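Long-range contacts in trans-4-hydroxy-L-proline dehydratase (Clostridioides difficile 70-100-2010, PDB 6VXC), which catalyses the glycyl-radical dehydration of trans-4-hydroxy-L-proline to (S)-1-pyrroline-5-carboxylate in the anaerobic breakdown of 4-hydroxyproline: residues T405-L410 and M741-R746; A425-E430 and D752-Q757. One frame throughout, in Å; residues are numbered along the deposited sequence.

Interaction 1. Residues T405-L410 and M741-R746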
loop_
_atom_site.group_PDB
_atom_site.type_symbol
_atom_site.label_atom_id
_atom_site.label_comp_id
_atom_site.label_asym_id
_atom_site.label_seq_id
_atom_site.Cartn_x
_atom_site.Cartn_y
_atom_site.Cartn_z
ATOM N N THR A 405 -6.066 -12.010 21.979
ATOM C CA THR A 405 -5.712 -13.051 21.020
ATOM C C THR A 405 -5.098 -14.246 21.744
ATOM O O THR A 405 -4.204 -14.069 22.571
ATOM C CB THR A 405 -4.709 -12.505 19.997
ATOM O OG1 THR A 405 -5.292 -11.417 19.267
ATOM C CG2 THR A 405 -4.234 -13.611 19.036
ATOM N N PRO A 406 -5.532 -15.466 21.449
ATOM C CA PRO A 406 -4.910 -16.639 22.079
ATOM C C PRO A 406 -3.440 -16.758 21.708
ATOM O O PRO A 406 -3.034 -16.449 20.587
ATOM C CB PRO A 406 -5.738 -17.812 21.540
ATOM C CG PRO A 406 -7.042 -17.173 21.098
ATOM C CD PRO A 406 -6.699 -15.821 20.630
ATOM N N GLN A 407 -2.627 -17.155 22.685
ATOM C CA GLN A 407 -1.199 -17.299 22.425
ATOM C C GLN A 407 -0.930 -18.315 21.321
ATOM O O GLN A 407 0.028 -18.164 20.563
ATOM C CB GLN A 407 -0.465 -17.685 23.711
ATOM C CG GLN A 407 1.054 -17.578 23.601
ATOM C CD GLN A 407 1.553 -16.145 23.632
ATOM O OE1 GLN A 407 0.765 -15.198 23.579
ATOM N NE2 GLN A 407 2.871 -15.980 23.751
ATOM N N LYS A 408 -1.770 -19.337 21.193
ATOM C CA LYS A 408 -1.579 -20.316 20.127
ATOM C C LYS A 408 -1.615 -19.659 18.749
ATOM O O LYS A 408 -0.839 -20.022 17.856
ATOM C CB LYS A 408 -2.649 -21.406 20.214
ATOM C CG LYS A 408 -2.628 -22.395 19.054
ATOM C CD LYS A 408 -3.724 -23.468 19.185
ATOM C CE LYS A 408 -3.777 -24.362 17.954
ATOM N NZ LYS A 408 -4.982 -25.226 17.953
ATOM N N PHE A 409 -2.520 -18.698 18.553
ATOM C CA PHE A 409 -2.604 -18.026 17.261
ATOM C C PHE A 409 -1.344 -17.211 17.000
ATOM O O PHE A 409 -0.747 -17.296 15.925
ATOM C CB PHE A 409 -3.847 -17.140 17.211
ATOM C CG PHE A 409 -4.020 -16.398 15.901
ATOM C CD1 PHE A 409 -4.595 -17.025 14.807
ATOM C CD2 PHE A 409 -3.608 -15.076 15.768
ATOM C CE1 PHE A 409 -4.763 -16.350 13.605
ATOM C CE2 PHE A 409 -3.766 -14.396 14.556
ATOM C CZ PHE A 409 -4.350 -15.042 13.470
ATOM N N LEU A 410 -0.909 -16.431 17.988
ATOM C CA LEU A 410 0.313 -15.658 17.814
ATOM C C LEU A 410 1.504 -16.558 17.482
ATOM O O LEU A 410 2.304 -16.244 16.592
ATOM C CB LEU A 410 0.584 -14.836 19.078
ATOM C CG LEU A 410 1.944 -14.147 19.175
ATOM C CD1 LEU A 410 2.181 -13.171 18.012
ATOM C CD2 LEU A 410 2.115 -13.466 20.547
ATOM N N MET A 741 10.274 -14.665 19.916
ATOM C CA MET A 741 9.600 -13.816 18.931
ATOM C C MET A 741 8.247 -13.344 19.448
ATOM O O MET A 741 7.939 -12.144 19.429
ATOM C CB MET A 741 9.425 -14.584 17.623
ATOM C CG MET A 741 10.740 -14.938 16.943
ATOM S SD MET A 741 10.543 -15.975 15.483
ATOM C CE MET A 741 9.505 -14.931 14.409
ATOM N N ALA A 742 7.423 -14.290 19.899
ATOM C CA ALA A 742 6.101 -13.975 20.420
ATOM C C ALA A 742 6.179 -12.968 21.554
ATOM O O ALA A 742 5.366 -12.045 21.629
ATOM C CB ALA A 742 5.415 -15.255 20.904
ATOM N N ASN A 743 7.143 -13.140 22.451
ATOM C CA ASN A 743 7.272 -12.239 23.581
ATOM C C ASN A 743 7.679 -10.841 23.137
ATOM O O ASN A 743 7.255 -9.855 23.741
ATOM C CB ASN A 743 8.287 -12.795 24.575
ATOM C CG ASN A 743 7.752 -13.990 25.366
ATOM O OD1 ASN A 743 6.568 -14.303 25.307
ATOM N ND2 ASN A 743 8.630 -14.641 26.130
ATOM N N LEU A 744 8.542 -10.739 22.123
ATOM C CA LEU A 744 8.941 -9.424 21.637
ATOM C C LEU A 744 7.743 -8.678 21.048
ATOM O O LEU A 744 7.553 -7.483 21.302
ATOM C CB LEU A 744 10.055 -9.566 20.593
ATOM C CG LEU A 744 10.719 -8.253 20.137
ATOM C CD1 LEU A 744 11.625 -7.689 21.232
ATOM C CD2 LEU A 744 11.458 -8.384 18.822
ATOM N N VAL A 745 6.917 -9.381 20.284
ATOM C CA VAL A 745 5.710 -8.774 19.727
ATOM C C VAL A 745 4.813 -8.257 20.845
ATOM O O VAL A 745 4.370 -7.102 20.818
ATOM C CB VAL A 745 4.982 -9.777 18.817
ATOM C CG1 VAL A 745 3.629 -9.229 18.364
ATOM C CG2 VAL A 745 5.845 -10.091 17.605
ATOM N N ARG A 746 4.543 -9.112 21.843
ATOM C CA ARG A 746 3.701 -8.744 22.984
ATOM C C ARG A 746 4.289 -7.580 23.772
ATOM O O ARG A 746 3.552 -6.713 24.257
ATOM C CB ARG A 746 3.512 -9.940 23.935
ATOM C CG ARG A 746 2.702 -11.107 23.423
ATOM C CD ARG A 746 1.236 -10.942 23.668
ATOM N NE ARG A 746 0.524 -12.195 23.457
ATOM C CZ ARG A 746 -0.746 -12.251 23.072
ATOM N NH1 ARG A 746 -1.415 -11.124 22.861
ATOM N NH2 ARG A 746 -1.334 -13.416 22.857
HETATM O O HOH W 1 4.197 -13.691 24.489
#

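Interaction 2. Residues A425-E430 and D752-Q757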
loop_
_atom_site.group_PDB
_atom_site.type_symbol
_atom_site.label_atom_id
_atom_site.label_comp_id
_atom_site.label_asym_id
_atom_site.label_seq_id
_atom_site.Cartn_x
_atom_site.Cartn_y
_atom_site.Cartn_z
ATOM N N ALA A 425 3.330 -9.894 8.719
ATOM C CA ALA A 425 3.618 -8.819 9.644
ATOM C C ALA A 425 2.601 -8.865 10.784
ATOM O O ALA A 425 1.528 -9.462 10.662
ATOM C CB ALA A 425 3.564 -7.463 8.944
ATOM N N PHE A 426 2.934 -8.193 11.878
ATOM C CA PHE A 426 2.113 -8.164 13.080
ATOM C C PHE A 426 1.633 -6.740 13.336
ATOM O O PHE A 426 2.440 -5.810 13.337
ATOM C CB PHE A 426 2.908 -8.686 14.292
ATOM C CG PHE A 426 3.470 -10.085 14.105
ATOM C CD1 PHE A 426 4.675 -10.283 13.446
ATOM C CD2 PHE A 426 2.798 -11.189 14.597
ATOM C CE1 PHE A 426 5.197 -11.565 13.271
ATOM C CE2 PHE A 426 3.309 -12.463 14.429
ATOM C CZ PHE A 426 4.509 -12.658 13.758
ATOM N N TYR A 427 0.332 -6.577 13.582
ATOM C CA TYR A 427 -0.281 -5.287 13.877
ATOM C C TYR A 427 -0.985 -5.338 15.226
ATOM O O TYR A 427 -1.617 -6.342 15.561
ATOM C CB TYR A 427 -1.306 -4.869 12.802
ATOM C CG TYR A 427 -0.755 -4.807 11.400
ATOM C CD1 TYR A 427 0.047 -3.742 11.002
ATOM C CD2 TYR A 427 -1.057 -5.795 10.473
ATOM C CE1 TYR A 427 0.574 -3.680 9.725
ATOM C CE2 TYR A 427 -0.547 -5.747 9.193
ATOM C CZ TYR A 427 0.270 -4.682 8.821
ATOM O OH TYR A 427 0.766 -4.636 7.548
ATOM N N ASN A 428 -0.905 -4.234 15.969
ATOM C CA ASN A 428 -1.444 -4.126 17.327
ATOM C C ASN A 428 -2.904 -3.678 17.262
ATOM O O ASN A 428 -3.194 -2.508 16.990
ATOM C CB ASN A 428 -0.602 -3.155 18.149
ATOM C CG ASN A 428 -1.081 -3.017 19.585
ATOM O OD1 ASN A 428 -2.149 -3.502 19.943
ATOM N ND2 ASN A 428 -0.263 -2.383 20.425
ATOM N N THR A 429 -3.820 -4.610 17.527
ATOM C CA THR A 429 -5.248 -4.303 17.455
ATOM C C THR A 429 -5.626 -3.145 18.369
ATOM O O THR A 429 -6.412 -2.270 17.979
ATOM C CB THR A 429 -6.076 -5.543 17.800
ATOM O OG1 THR A 429 -5.876 -6.553 16.806
ATOM C CG2 THR A 429 -7.556 -5.192 17.927
ATOM N N GLU A 430 -5.092 -3.121 19.589
ATOM C CA GLU A 430 -5.460 -2.038 20.499
ATOM C C GLU A 430 -4.940 -0.696 20.004
ATOM O O GLU A 430 -5.606 0.321 20.196
ATOM C CB GLU A 430 -4.975 -2.311 21.926
ATOM C CG GLU A 430 -5.961 -3.205 22.690
ATOM C CD GLU A 430 -5.923 -4.639 22.189
ATOM O OE1 GLU A 430 -4.832 -5.219 22.251
ATOM O OE2 GLU A 430 -6.955 -5.159 21.699
ATOM N N ASP A 752 2.143 -0.125 23.303
ATOM C CA ASP A 752 1.330 0.534 22.276
ATOM C C ASP A 752 2.076 0.782 20.968
ATOM O O ASP A 752 1.691 1.655 20.199
ATOM C CB ASP A 752 0.732 1.838 22.819
ATOM C CG ASP A 752 -0.303 1.584 23.899
ATOM O OD1 ASP A 752 -0.983 0.540 23.815
ATOM O OD2 ASP A 752 -0.396 2.375 24.851
ATOM N N GLY A 753 3.117 0.007 20.687
ATOM C CA GLY A 753 3.682 0.002 19.353
ATOM C C GLY A 753 2.662 -0.479 18.341
ATOM O O GLY A 753 1.754 -1.228 18.661
ATOM N N HIS A 754 2.788 0.017 17.114
ATOM C CA HIS A 754 1.792 -0.198 16.073
ATOM C C HIS A 754 2.010 -1.485 15.279
ATOM O O HIS A 754 1.051 -2.207 14.984
ATOM C CB HIS A 754 1.792 1.007 15.121
ATOM C CG HIS A 754 0.881 0.848 13.954
ATOM N ND1 HIS A 754 -0.479 1.019 14.039
ATOM C CD2 HIS A 754 1.137 0.505 12.671
ATOM C CE1 HIS A 754 -1.023 0.814 12.852
ATOM N NE2 HIS A 754 -0.064 0.491 12.006
ATOM N N HIS A 755 3.257 -1.773 14.908
ATOM C CA HIS A 755 3.553 -2.773 13.897
ATOM C C HIS A 755 4.981 -3.270 14.062
ATOM O O HIS A 755 5.877 -2.500 14.408
ATOM C CB HIS A 755 3.369 -2.181 12.495
ATOM C CG HIS A 755 4.151 -2.882 11.431
ATOM N ND1 HIS A 755 5.448 -2.543 11.103
ATOM C CD2 HIS A 755 3.813 -3.907 10.617
ATOM C CE1 HIS A 755 5.871 -3.323 10.124
ATOM N NE2 HIS A 755 4.896 -4.161 9.811
ATOM N N ILE A 756 5.191 -4.552 13.767
ATOM C CA ILE A 756 6.535 -5.100 13.648
ATOM C C ILE A 756 6.489 -6.268 12.669
ATOM O O ILE A 756 5.496 -7.003 12.596
ATOM C CB ILE A 756 7.106 -5.494 15.040
ATOM C CG1 ILE A 756 8.620 -5.766 14.989
ATOM C CG2 ILE A 756 6.368 -6.678 15.654
ATOM C CD1 ILE A 756 9.238 -5.824 16.370
ATOM N N GLN A 757 7.577 -6.438 11.916
ATOM C CA GLN A 757 7.707 -7.535 10.965
ATOM C C GLN A 757 9.178 -7.949 10.910
ATOM O O GLN A 757 10.063 -7.133 11.159
ATOM C CB GLN A 757 7.211 -7.130 9.582
ATOM C CG GLN A 757 8.021 -6.012 8.960
ATOM C CD GLN A 757 7.336 -5.398 7.745
ATOM O OE1 GLN A 757 6.106 -5.431 7.628
ATOM N NE2 GLN A 757 8.130 -4.883 6.812
#

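Interaction 1. Residues T405-L410 and M741-R746
R746 reaches from helix 734-750 to the first turn of helix 407-418 and grips Q407 side-on, with NE and NH2 converging on one oxygen. The NH2 bond to Q407 OE1 measures 2.8 Å and lies nearly along the C=O axis; the NE bond to the same OE1, 3.0 Å long, arrives in the carbonyl plane on a lone pair. Amide and guanidinium are only 13° apart, a nearly coplanar pairing that fixes the rotation of both groups. NH2 donates again, to the backbone O of T405 at 3.0 Å, this time from above the carbonyl plane. The contact thus illustrates how one arginine can tie a side chain and the backbone just ahead of a helix to a second helix. A bend at chi2 (-87°) turns the arginine chain towards Q407, while NH1 bonds to S402 O.

Next to the polar clamp, on the L410 side, lies the tightly packed part. L410 CD2 fits against A742 CB at 3.8 Å and also lies 3.6 Å from R746 NE, oblique to the guanidinium, and CD1 leans towards V745 CG1. The other side is looser and wetter: Q407 NE2 and the exposed N743 do not bond directly, and a water bridges them, accepting from NE2 at 2.7 Å and donating to N743 OD1 at 2.6 Å.

Both helices lie against one sheet: L410 and R746 touch I401 of strand 396-401, V745 rests on I756 and F758 of strand 755-759, and further along the interface A742 meets C414 of helix 407-418.

Interaction 2. Residues A425-E430 and D752-Q757
Two different first torsions, -57° at Y427, with CG anti to the carbonyl carbon, and 156° at H755, with CG anti to the backbone N, carry the two rings to the same region, where they run alongside one another in a common direction. Their backbones form an antiparallel strand pair, 426-428 with 755-757, in a mixed sheet consistent with the alpha/beta barrel of glycyl radical enzymes. The rings stand obliquely, planes 36° apart, and the closest approach is Y427 CE1 to H755 CD2 at 3.4 Å.

Such a pair shows how a short ladder can set side chains on the face of a sheet next to a probable radical site. F426 and I756 form the hydrogen-bonded pair: F426 N donates to I756 O at 2.9 Å and I756 N returns a bond to F426 O at 3.1 Å. Y427 and H755 make the non-hydrogen-bonded pair beside it, with H755 CA directing a CA-H...O contact to F426 O. The ladder continues with N428 N to H754 O at 3.0 Å.

The face bearing Y427 and H755 is turned to C454, by similarity the cysteine radical intermediate, whose side chain is about 6 Å from that of Y427. The Y427 hydroxyl is hydrogen-bonded to C454 O and to N362 ND2. H755 ND1 bonds to L723 N, and H754 is held between E435 and V455 O. F426, on the other face, packs on helix 407-418.

At the end of the strand N428 becomes the N-cap of helix 429-438, its OD1 accepting weakly from E430 N at 3.0 Å. The other branch of the same amide, ND2, donates to G753 O at 2.9 Å; it lies in the carbonyl plane of G753, and G753 O in turn lies close to the plane of the N428 amide.

The two contacts are layers of one assembly. Interaction 2 is core, a buried strand pair in the sheet; interaction 1, about 11 Å away between centres, is partly buried and joins the helices adjacent in sequence to those strands. Each therefore links the same two regions of chain, more than 320 residues apart, one in the PFL-like part of the sequence and the other in the glycine radical part. They meet directly where L410 CD1 packs on F426 CE2 (3.8 Å) and V745 CG2 on I756 CG2 (4.0 Å). Chemistry follows depth: backbone bonding dominates inside the sheet, whereas the outer layer combines apolar packing with an arginine clamp and, at the exposed edge, a bridging water.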